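Long-range contacts in precorrin-2 dehydrogenase (Bacillus megaterium, PDB 3DFZ), which oxidises precorrin-2 to sirohydrochlorin with NAD+ as acceptor, a step shared by siroheme synthesis and the anaerobic route to adenosylcobalamin: residues 33-38 and 90-95; 58-63 and 80-85; 137-142 and 172-177; 178-183 and 195-200. All coordinates share one frame; numbering follows the deposited sequence.

Contact 1. Residues 33-38 and 90-95; sequences SVLVVG and LNVFFI. With GOL (glycerol), chain I.
Ser33 turns its hydroxyl between its own backbone N and carbonyl carbon (chi1 66°), and Val92 swings CG1 opposite its backbone N (chi1 -160°); the first torsion delivers OG to the chain at 91-93, the second lays a methyl on Leu35. Ser33 OG accepts from Phe93 N at 3.0 Å and donates to a lone pair of Asn91 O at 3.1 Å, tying down the loop just before it becomes strand. Serine suits the spot, being short enough to stay beside the backbone while both donating and accepting. With an alanine here, Phe93 N would probably lose this acceptor and the loop at 91-93 a restraint. A glycerol, probably from the crystallisation liquor, takes Ser33 N through its O1 and gives its O2 to Asn91 O. Two parallel-strand bonds follow: Phe94 N to Ser33 O (3.3 Å) and Leu35 N to Phe94 O (2.9 Å). Val92 CG1 presses tightly on Leu35 CB, at 3.4 Å. Val34 and Phe94 lie side by side on one face of the sheet, Leu35 and Ile95 on the other. Helices pack on both faces: Phe50 of helix 41-50 meets Val34 on the first, and Val108 of helix 102-108 meets Ile95 on the second. Joining strand 33-37 to strand 94-97 is characteristic of the Rossmann-type NAD-binding fold, where the strand order across the parallel sheet, 3-2-1-4-5, sets its first and fourth strands side by side.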
# COMPACT_ATOMS: atom_id res chain seq x y z
N SER B 33 5.11 17.87 -4.53
CA SER B 33 5.94 17.74 -5.71
C SER B 33 6.28 16.28 -6.00
O SER B 33 6.69 15.54 -5.08
CB SER B 33 7.22 18.54 -5.53
OG SER B 33 8.02 17.99 -4.50
N VAL B 34 6.12 15.89 -7.27
CA VAL B 34 6.46 14.54 -7.77
C VAL B 34 7.40 14.60 -8.99
O VAL B 34 7.06 15.18 -10.02
CB VAL B 34 5.18 13.74 -8.16
CG1 VAL B 34 5.53 12.46 -8.90
CG2 VAL B 34 4.34 13.43 -6.91
N LEU B 35 8.57 13.97 -8.87
CA LEU B 35 9.50 13.87 -9.99
C LEU B 35 9.48 12.50 -10.63
O LEU B 35 9.74 11.49 -9.98
CB LEU B 35 10.93 14.25 -9.56
CG LEU B 35 12.04 14.23 -10.63
CD1 LEU B 35 11.92 15.39 -11.63
CD2 LEU B 35 13.40 14.22 -9.96
N VAL B 36 9.14 12.46 -11.91
CA VAL B 36 9.28 11.24 -12.69
C VAL B 36 10.53 11.38 -13.57
O VAL B 36 10.59 12.21 -14.49
CB VAL B 36 8.02 10.94 -13.54
CG1 VAL B 36 8.20 9.63 -14.33
CG2 VAL B 36 6.76 10.88 -12.65
N VAL B 37 11.53 10.57 -13.23
CA VAL B 37 12.74 10.44 -14.01
C VAL B 37 12.51 9.35 -15.04
O VAL B 37 12.32 8.17 -14.68
CB VAL B 37 13.95 10.08 -13.15
CG1 VAL B 37 15.16 9.81 -14.03
CG2 VAL B 37 14.23 11.17 -12.15
N GLY B 38 12.54 9.75 -16.31
CA GLY B 38 12.26 8.88 -17.46
C GLY B 38 11.00 9.33 -18.17
O GLY B 38 10.17 10.04 -17.59
N LEU B 90 16.28 17.93 -5.41
CA LEU B 90 16.48 18.64 -4.15
C LEU B 90 15.23 18.83 -3.29
O LEU B 90 15.26 18.57 -2.08
CB LEU B 90 17.17 19.99 -4.39
CG LEU B 90 18.67 19.98 -4.68
CD1 LEU B 90 19.18 21.40 -4.87
CD2 LEU B 90 19.42 19.30 -3.55
N ASN B 91 14.15 19.32 -3.89
CA ASN B 91 12.95 19.65 -3.14
C ASN B 91 11.76 18.85 -3.66
O ASN B 91 10.70 19.42 -3.95
CB ASN B 91 12.65 21.15 -3.23
CG ASN B 91 13.24 21.95 -2.07
OD1 ASN B 91 12.66 22.00 -0.98
ND2 ASN B 91 14.39 22.61 -2.31
N VAL B 92 11.96 17.54 -3.79
CA VAL B 92 10.96 16.63 -4.36
C VAL B 92 10.50 15.63 -3.30
O VAL B 92 11.31 14.87 -2.74
CB VAL B 92 11.49 15.86 -5.60
CG1 VAL B 92 10.34 15.33 -6.42
CG2 VAL B 92 12.36 16.73 -6.46
N PHE B 93 9.21 15.66 -3.01
CA PHE B 93 8.59 14.72 -2.08
C PHE B 93 8.65 13.24 -2.54
O PHE B 93 9.09 12.38 -1.79
CB PHE B 93 7.15 15.16 -1.84
CG PHE B 93 6.37 14.23 -0.94
CD1 PHE B 93 6.60 14.22 0.44
CD2 PHE B 93 5.35 13.42 -1.46
CE1 PHE B 93 5.85 13.39 1.28
CE2 PHE B 93 4.60 12.58 -0.63
CZ PHE B 93 4.85 12.57 0.76
N PHE B 94 8.19 12.95 -3.77
CA PHE B 94 8.14 11.58 -4.28
C PHE B 94 8.86 11.48 -5.62
O PHE B 94 8.51 12.18 -6.57
CB PHE B 94 6.69 11.11 -4.43
CG PHE B 94 6.52 9.67 -4.91
CD1 PHE B 94 5.52 9.36 -5.81
CD2 PHE B 94 7.32 8.64 -4.41
CE1 PHE B 94 5.33 8.04 -6.23
CE2 PHE B 94 7.15 7.33 -4.83
CZ PHE B 94 6.14 7.03 -5.73
N ILE B 95 9.85 10.59 -5.68
CA ILE B 95 10.62 10.37 -6.90
C ILE B 95 10.30 9.00 -7.47
O ILE B 95 10.41 7.99 -6.77
CB ILE B 95 12.14 10.49 -6.61
CG1 ILE B 95 12.49 11.95 -6.31
CG2 ILE B 95 12.99 9.99 -7.78
CD1 ILE B 95 13.99 12.21 -6.09
C1 GOL I . 6.27 20.30 -1.98
O1 GOL I . 5.83 18.97 -1.77
C2 GOL I . 7.77 20.45 -1.74
O2 GOL I . 8.40 19.18 -1.68
C3 GOL I . 8.02 21.26 -0.46
O3 GOL I . 8.02 22.66 -0.72

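Contact 2. Residues 58-63 and 80-85; sequences TVVAPT and KRKKVG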
# COMPACT_ATOMS: atom_id res chain seq x y z
N THR B 58 6.51 16.80 -12.26
CA THR B 58 7.55 17.19 -13.22
C THR B 58 8.18 15.95 -13.79
O THR B 58 8.60 15.09 -13.04
CB THR B 58 8.62 18.09 -12.59
OG1 THR B 58 8.00 19.23 -11.97
CG2 THR B 58 9.63 18.57 -13.66
N VAL B 59 8.22 15.84 -15.12
CA VAL B 59 8.77 14.69 -15.83
C VAL B 59 10.09 15.11 -16.48
O VAL B 59 10.12 16.08 -17.25
CB VAL B 59 7.79 14.17 -16.93
CG1 VAL B 59 8.36 12.94 -17.63
CG2 VAL B 59 6.41 13.89 -16.37
N VAL B 60 11.17 14.41 -16.15
CA VAL B 60 12.52 14.75 -16.64
C VAL B 60 13.06 13.59 -17.45
O VAL B 60 13.36 12.51 -16.90
CB VAL B 60 13.52 15.14 -15.51
CG1 VAL B 60 14.81 15.71 -16.11
CG2 VAL B 60 12.93 16.19 -14.64
N ALA B 61 13.13 13.81 -18.77
CA ALA B 61 13.77 12.90 -19.74
C ALA B 61 14.06 13.69 -21.04
O ALA B 61 13.28 14.58 -21.40
CB ALA B 61 12.88 11.71 -20.02
N PRO B 62 15.18 13.36 -21.75
CA PRO B 62 15.50 14.11 -22.99
C PRO B 62 14.38 14.02 -24.01
O PRO B 62 14.16 14.97 -24.77
CB PRO B 62 16.77 13.42 -23.51
CG PRO B 62 16.85 12.12 -22.79
CD PRO B 62 16.19 12.33 -21.46
N THR B 63 13.66 12.90 -24.00
CA THR B 63 12.45 12.71 -24.80
C THR B 63 11.37 12.05 -23.94
O THR B 63 11.67 11.33 -22.98
CB THR B 63 12.72 11.91 -26.12
OG1 THR B 63 13.59 12.68 -26.98
CG2 THR B 63 11.42 11.64 -26.89
N LYS B 80 10.57 18.53 -18.36
CA LYS B 80 11.93 19.06 -18.41
C LYS B 80 12.65 18.19 -19.45
O LYS B 80 12.92 17.01 -19.19
CB LYS B 80 12.55 18.96 -17.02
CG LYS B 80 13.86 19.69 -16.74
CD LYS B 80 13.67 20.50 -15.43
CE LYS B 80 14.96 20.88 -14.68
NZ LYS B 80 15.85 21.88 -15.36
N ARG B 81 12.91 18.74 -20.63
CA ARG B 81 13.42 17.95 -21.77
C ARG B 81 14.94 17.90 -21.81
O ARG B 81 15.58 18.62 -22.55
CB ARG B 81 12.86 18.44 -23.10
CG ARG B 81 11.55 17.80 -23.45
CD ARG B 81 10.74 18.61 -24.45
NE ARG B 81 9.42 18.00 -24.66
CZ ARG B 81 8.27 18.51 -24.23
NH1 ARG B 81 8.24 19.66 -23.58
NH2 ARG B 81 7.13 17.88 -24.48
N LYS B 82 15.48 17.01 -21.00
CA LYS B 82 16.90 16.87 -20.77
C LYS B 82 17.10 15.63 -19.87
O LYS B 82 16.12 15.04 -19.37
CB LYS B 82 17.46 18.13 -20.08
CG LYS B 82 16.84 18.45 -18.73
CD LYS B 82 17.69 19.45 -17.97
CE LYS B 82 17.72 19.11 -16.48
NZ LYS B 82 19.06 19.41 -15.85
N LYS B 83 18.35 15.24 -19.66
CA LYS B 83 18.66 14.21 -18.69
C LYS B 83 18.69 14.87 -17.32
O LYS B 83 18.95 16.06 -17.20
CB LYS B 83 20.00 13.53 -19.00
CG LYS B 83 20.06 12.80 -20.36
CD LYS B 83 21.03 11.60 -20.36
CE LYS B 83 22.48 11.98 -20.01
NZ LYS B 83 23.42 10.79 -20.09
N VAL B 84 18.43 14.06 -16.29
CA VAL B 84 18.39 14.49 -14.89
C VAL B 84 19.76 14.91 -14.37
O VAL B 84 20.78 14.31 -14.71
CB VAL B 84 17.89 13.33 -14.01
CG1 VAL B 84 17.19 13.85 -12.76
CG2 VAL B 84 16.97 12.44 -14.83
N GLY B 85 19.75 15.94 -13.53
CA GLY B 85 20.96 16.44 -12.90
C GLY B 85 20.71 16.57 -11.42
O GLY B 85 19.62 16.27 -10.94
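The flat peptide joining Ala61 to Pro62 has Lys82 O standing over one face, almost directly above the carbonyl carbon, with Lys82 O to Ala61 C at 3.0 Å. Pro62 has no N-H to give, so Lys82 O rests against Pro62 N and CD without a hydrogen bond. From the same peptide Ala61 O takes a weak bond from Lys82 N (3.3 Å) and a CA-H contact from Arg81. The saturated ring of Pro62 also meets the aliphatic part of Lys83, whose CG lies 4.1 Å from Pro62 CD.

Upstream the strands pair in parallel, through a bridge between Val60 and Lys80. Lys80 N gives a short, straight bond to Val59 O (2.7 Å, 171° at the hydrogen), and Ala61 N returns one to Lys80 O at 3.2 Å. Arg81 then centres an inverse gamma turn, which breaks the strand and swings the chain over Pro62. Val60 and Lys80 lie side by side: Val60 CG2 touches Lys80 CB at 3.7 Å, and CG1, opposite the backbone N (chi1 -170°), reaches Val84 CG2 at 4.1 Å. A branched residue can thus serve both neighbours, while the lysine stem packs and its amine leads away. Arg81 extends to a salt bridge with Glu72 of helix 66-73.

Pro62 and Thr63, NAD+-binding by similarity, leave the C-terminal end of strand 56-60, which lies in the sheet between outer strand 77-80 and strand 33-37, with Val60 on Leu35 and Val84 on Val37.

Contact 3. Residues 137-142 and 172-177; sequences RGRLSL and YTQFLY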
# COMPACT_ATOMS: atom_id res chain seq x y z
N ARG B 137 -13.02 -3.16 -8.67
CA ARG B 137 -14.42 -3.40 -9.10
C ARG B 137 -15.26 -2.23 -8.61
O ARG B 137 -15.75 -2.24 -7.50
CB ARG B 137 -14.99 -4.73 -8.57
CG ARG B 137 -14.30 -5.97 -9.11
CD ARG B 137 -14.43 -6.12 -10.64
NE ARG B 137 -13.86 -7.40 -11.04
CZ ARG B 137 -13.58 -7.75 -12.28
NH1 ARG B 137 -13.79 -6.90 -13.29
NH2 ARG B 137 -13.08 -8.95 -12.53
N GLY B 138 -15.39 -1.21 -9.45
CA GLY B 138 -16.01 0.04 -9.03
C GLY B 138 -15.17 0.65 -7.95
O GLY B 138 -13.95 0.81 -8.11
N ARG B 139 -15.80 0.94 -6.82
CA ARG B 139 -15.09 1.44 -5.65
C ARG B 139 -14.23 0.39 -4.93
O ARG B 139 -13.38 0.73 -4.12
CB ARG B 139 -16.09 2.10 -4.70
CG ARG B 139 -16.83 3.27 -5.35
CD ARG B 139 -17.94 3.87 -4.47
NE ARG B 139 -18.54 5.03 -5.14
CZ ARG B 139 -19.51 4.94 -6.06
NH1 ARG B 139 -20.00 3.75 -6.40
NH2 ARG B 139 -20.00 6.04 -6.63
N LEU B 140 -14.44 -0.90 -5.21
CA LEU B 140 -13.64 -1.90 -4.51
C LEU B 140 -12.29 -1.88 -5.16
O LEU B 140 -12.18 -1.96 -6.39
CB LEU B 140 -14.24 -3.33 -4.57
CG LEU B 140 -13.38 -4.51 -4.06
CD1 LEU B 140 -13.09 -4.45 -2.55
CD2 LEU B 140 -14.02 -5.89 -4.39
N SER B 141 -11.28 -1.85 -4.32
CA SER B 141 -9.95 -1.92 -4.81
C SER B 141 -9.16 -2.98 -4.03
O SER B 141 -9.21 -3.03 -2.83
CB SER B 141 -9.31 -0.53 -4.69
OG SER B 141 -7.99 -0.58 -5.12
N LEU B 142 -8.43 -3.82 -4.76
CA LEU B 142 -7.51 -4.80 -4.19
C LEU B 142 -6.08 -4.53 -4.66
O LEU B 142 -5.84 -4.30 -5.84
CB LEU B 142 -7.95 -6.25 -4.58
CG LEU B 142 -9.29 -6.68 -3.96
CD1 LEU B 142 -9.72 -8.08 -4.36
CD2 LEU B 142 -9.24 -6.60 -2.44
N TYR B 172 -22.37 -3.62 -6.69
CA TYR B 172 -22.62 -3.76 -5.25
C TYR B 172 -22.00 -2.62 -4.44
O TYR B 172 -22.62 -2.10 -3.52
CB TYR B 172 -22.10 -5.13 -4.79
CG TYR B 172 -22.34 -5.46 -3.32
CD1 TYR B 172 -23.55 -5.17 -2.68
CD2 TYR B 172 -21.35 -6.09 -2.58
CE1 TYR B 172 -23.74 -5.49 -1.37
CE2 TYR B 172 -21.55 -6.42 -1.25
CZ TYR B 172 -22.73 -6.13 -0.67
OH TYR B 172 -22.90 -6.49 0.65
N THR B 173 -20.77 -2.22 -4.76
CA THR B 173 -20.15 -1.14 -3.99
C THR B 173 -20.81 0.19 -4.33
O THR B 173 -20.72 1.14 -3.55
CB THR B 173 -18.61 -1.08 -4.13
OG1 THR B 173 -18.23 -1.05 -5.53
CG2 THR B 173 -18.00 -2.29 -3.46
N GLN B 174 -21.49 0.24 -5.48
CA GLN B 174 -22.32 1.39 -5.81
C GLN B 174 -23.56 1.42 -4.94
O GLN B 174 -23.92 2.49 -4.44
CB GLN B 174 -22.68 1.44 -7.33
CG GLN B 174 -23.68 2.56 -7.73
CD GLN B 174 -23.19 4.01 -7.45
OE1 GLN B 174 -21.99 4.30 -7.44
NE2 GLN B 174 -24.14 4.91 -7.22
N PHE B 175 -24.24 0.28 -4.80
CA PHE B 175 -25.32 0.14 -3.79
C PHE B 175 -24.82 0.54 -2.40
O PHE B 175 -25.47 1.33 -1.71
CB PHE B 175 -25.89 -1.29 -3.76
CG PHE B 175 -26.66 -1.65 -2.48
CD1 PHE B 175 -27.96 -1.19 -2.27
CD2 PHE B 175 -26.08 -2.44 -1.49
CE1 PHE B 175 -28.68 -1.50 -1.09
CE2 PHE B 175 -26.79 -2.77 -0.29
CZ PHE B 175 -28.10 -2.30 -0.11
N LEU B 176 -23.70 -0.03 -1.97
CA LEU B 176 -23.18 0.23 -0.62
C LEU B 176 -22.84 1.68 -0.40
O LEU B 176 -22.97 2.18 0.72
CB LEU B 176 -21.93 -0.63 -0.30
CG LEU B 176 -22.14 -2.15 -0.20
CD1 LEU B 176 -20.80 -2.87 -0.07
CD2 LEU B 176 -23.05 -2.47 0.98
N TYR B 177 -22.36 2.34 -1.45
CA TYR B 177 -21.99 3.77 -1.37
C TYR B 177 -23.24 4.62 -1.11
O TYR B 177 -23.26 5.43 -0.17
CB TYR B 177 -21.24 4.23 -2.63
CG TYR B 177 -20.74 5.67 -2.50
CD1 TYR B 177 -19.61 5.98 -1.73
CD2 TYR B 177 -21.41 6.72 -3.13
CE1 TYR B 177 -19.17 7.27 -1.59
CE2 TYR B 177 -20.97 8.00 -3.00
CZ TYR B 177 -19.86 8.29 -2.23
OH TYR B 177 -19.42 9.60 -2.10
O HOH W 1 -18.60 1.01 -7.33
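Arg139 lays its guanidinium flat along the ring of Tyr177, the planes 8° apart and the centres 4.3 Å apart, in an off-centre cation-pi stack. NE does the closest touching, sitting 3.5 Å from Tyr177 CG toward the rim of the ring. The arginine chain runs extended from CG to NE. At the edge of the guanidinium, near its plane, comes Gln174 OE1, with the amide plane turned 48° away. NH2 bonds it weakly at 2.8 Å; the 2.3 Å from NH1 to OE1 is too short to trust. Replacing Tyr177 by an alanine would probably leave one face of the Arg139 guanidinium without its ring and the group freer to swing. Arg139 lies in the type II' turn Arg137-Leu140 of a beta hairpin, strands 129-137 and 140-145, whose sheet runs on into the second subunit through Ser141 and Leu142. Glycine suits position 138: its phi is positive, and a CB would crowd Thr173 OG1. Thr173 OG1 points at this turn, taking a weak bond from Arg139 N at 3.4 Å and a water that also binds Arg139 N at 2.8 Å; its main partner is Tyr169 O, within the same helix. Beside it Thr173 CG2 meets Leu140 CB.

Contact 4. Residues 178-183 and 195-200; sequences ECRVLI and ELLTEI
Leu197 pushes its forked end between Arg180 and Ile183, overlapping both. Its CD2 touches Ile183 CD1 at 3.8 Å while CD1 meets Ile183 CG2 at the same distance, the two side chains sliding past each other in opposite directions. Arg180 crosses Leu197 at about a right angle: its CD lies 3.8 Å from Leu197 CD2, and NH1 comes to 3.7 Å from Leu197 CD1. Of the arginine, the methylene stem supplies the apolar surface; bent at chi2, the chain carries NE on to Gly148 O of the second subunit, where it forms a hydrogen bond.

Ile183 CD1 also reaches Leu196 CB, so the isoleucine meets two consecutive leucines with one methyl. One turn on from Leu197, Ile200 closes the other end against Cys179. Its CG1 lies between the backbone N and carbonyl carbon (chi1 58°), and CD1 lands 3.6 Å from Cys179 CB. Cysteine is small enough to admit that methyl, and Phe215 of helix 209-218 packs on both residues.

The two segments form the sides of an antiparallel helical hairpin within the SirC C-terminal domain, their short axes 10.5 Å apart and 169° from parallel. No hydrogen bond crosses between them. The contact is apolar apart from the arginine, which implies that shape and exclusion of water hold these helices together, while the polar end of Arg180 serves the dimer.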
# COMPACT_ATOMS: atom_id res chain seq x y z
N GLU B 178 -24.28 4.42 -1.93
CA GLU B 178 -25.55 5.10 -1.72
C GLU B 178 -26.13 4.85 -0.32
O GLU B 178 -26.60 5.77 0.32
CB GLU B 178 -26.56 4.74 -2.81
CG GLU B 178 -27.92 5.41 -2.70
CD GLU B 178 -28.81 5.12 -3.90
OE1 GLU B 178 -28.32 4.59 -4.94
OE2 GLU B 178 -30.01 5.46 -3.83
N CYS B 179 -26.09 3.61 0.15
CA CYS B 179 -26.52 3.33 1.53
C CYS B 179 -25.74 4.14 2.55
O CYS B 179 -26.34 4.68 3.44
CB CYS B 179 -26.40 1.85 1.89
SG CYS B 179 -27.47 0.77 0.97
N ARG B 180 -24.41 4.20 2.42
CA ARG B 180 -23.54 4.96 3.33
C ARG B 180 -23.97 6.44 3.40
O ARG B 180 -24.20 6.98 4.48
CB ARG B 180 -22.08 4.84 2.88
CG ARG B 180 -21.01 5.34 3.84
CD ARG B 180 -20.53 4.24 4.79
NE ARG B 180 -19.19 4.52 5.32
CZ ARG B 180 -18.90 4.76 6.60
NH1 ARG B 180 -19.85 4.74 7.54
NH2 ARG B 180 -17.64 5.00 6.95
N VAL B 181 -24.12 7.05 2.22
CA VAL B 181 -24.63 8.42 2.06
C VAL B 181 -25.95 8.61 2.81
O VAL B 181 -26.06 9.51 3.65
CB VAL B 181 -24.82 8.78 0.55
CG1 VAL B 181 -25.64 10.09 0.36
CG2 VAL B 181 -23.48 8.86 -0.16
N LEU B 182 -26.93 7.76 2.52
CA LEU B 182 -28.26 7.91 3.13
C LEU B 182 -28.29 7.64 4.63
O LEU B 182 -29.10 8.21 5.33
CB LEU B 182 -29.31 7.05 2.40
CG LEU B 182 -29.68 7.45 0.97
CD1 LEU B 182 -30.72 6.51 0.38
CD2 LEU B 182 -30.16 8.91 0.90
N ILE B 183 -27.40 6.78 5.11
CA ILE B 183 -27.37 6.39 6.52
C ILE B 183 -26.65 7.44 7.38
O ILE B 183 -27.00 7.66 8.53
CB ILE B 183 -26.78 4.94 6.70
CG1 ILE B 183 -27.77 3.91 6.13
CG2 ILE B 183 -26.41 4.65 8.16
CD1 ILE B 183 -27.22 2.52 5.86
N GLU B 195 -25.65 -0.82 12.80
CA GLU B 195 -26.45 -2.01 12.62
C GLU B 195 -26.89 -2.09 11.16
O GLU B 195 -26.82 -3.15 10.54
CB GLU B 195 -27.67 -1.93 13.54
CG GLU B 195 -28.40 -3.25 13.82
CD GLU B 195 -29.19 -3.21 15.14
OE1 GLU B 195 -28.57 -2.91 16.19
OE2 GLU B 195 -30.43 -3.46 15.13
N LEU B 196 -27.34 -0.95 10.63
CA LEU B 196 -27.79 -0.82 9.25
C LEU B 196 -26.66 -1.08 8.26
O LEU B 196 -26.81 -1.87 7.34
CB LEU B 196 -28.41 0.58 9.02
CG LEU B 196 -29.81 0.84 9.58
CD1 LEU B 196 -30.15 2.34 9.57
CD2 LEU B 196 -30.87 0.02 8.83
N LEU B 197 -25.52 -0.43 8.47
CA LEU B 197 -24.35 -0.63 7.61
C LEU B 197 -23.73 -2.05 7.69
O LEU B 197 -23.08 -2.50 6.73
CB LEU B 197 -23.31 0.47 7.87
CG LEU B 197 -23.70 1.89 7.48
CD1 LEU B 197 -23.00 2.93 8.35
CD2 LEU B 197 -23.44 2.15 6.02
N THR B 198 -23.95 -2.75 8.81
CA THR B 198 -23.55 -4.16 8.98
C THR B 198 -24.47 -5.10 8.21
O THR B 198 -24.01 -6.06 7.58
CB THR B 198 -23.61 -4.58 10.48
OG1 THR B 198 -22.90 -3.63 11.25
CG2 THR B 198 -22.97 -5.94 10.70
N GLU B 199 -25.76 -4.81 8.31
CA GLU B 199 -26.86 -5.63 7.81
C GLU B 199 -26.69 -6.01 6.32
O GLU B 199 -27.01 -7.12 5.90
CB GLU B 199 -28.17 -4.84 8.01
CG GLU B 199 -29.45 -5.61 7.73
CD GLU B 199 -30.65 -5.06 8.49
OE1 GLU B 199 -31.15 -3.97 8.10
OE2 GLU B 199 -31.09 -5.71 9.48
N ILE B 200 -26.12 -5.08 5.57
CA ILE B 200 -26.11 -5.12 4.13
C ILE B 200 -24.85 -5.78 3.58
O ILE B 200 -24.61 -5.71 2.39
CB ILE B 200 -26.30 -3.67 3.53
CG1 ILE B 200 -25.21 -2.72 4.03
CG2 ILE B 200 -27.67 -3.15 3.86
CD1 ILE B 200 -25.26 -1.25 3.41

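From the N terminus, contact 1 closes the widest loop, drawing residues 90-95 back to the early strand 33-37. Contact 2 is nested wholly inside that loop and joins 58-63 to 80-85; strands 33-37 and 56-60 are sheet neighbours, so the two contacts touch and share the NAD-binding domain. Contacts 3 and 4 follow in series, on the opposite side of the chain's centre. Contact 3 ties the hairpin to helix 168-184, and contact 4 folds helix 190-199 back on the same helix. These two meet where Tyr172 OH reaches Ile200 O, at 2.6 Å. Contacts 1, 3 and 4 all touch the second subunit.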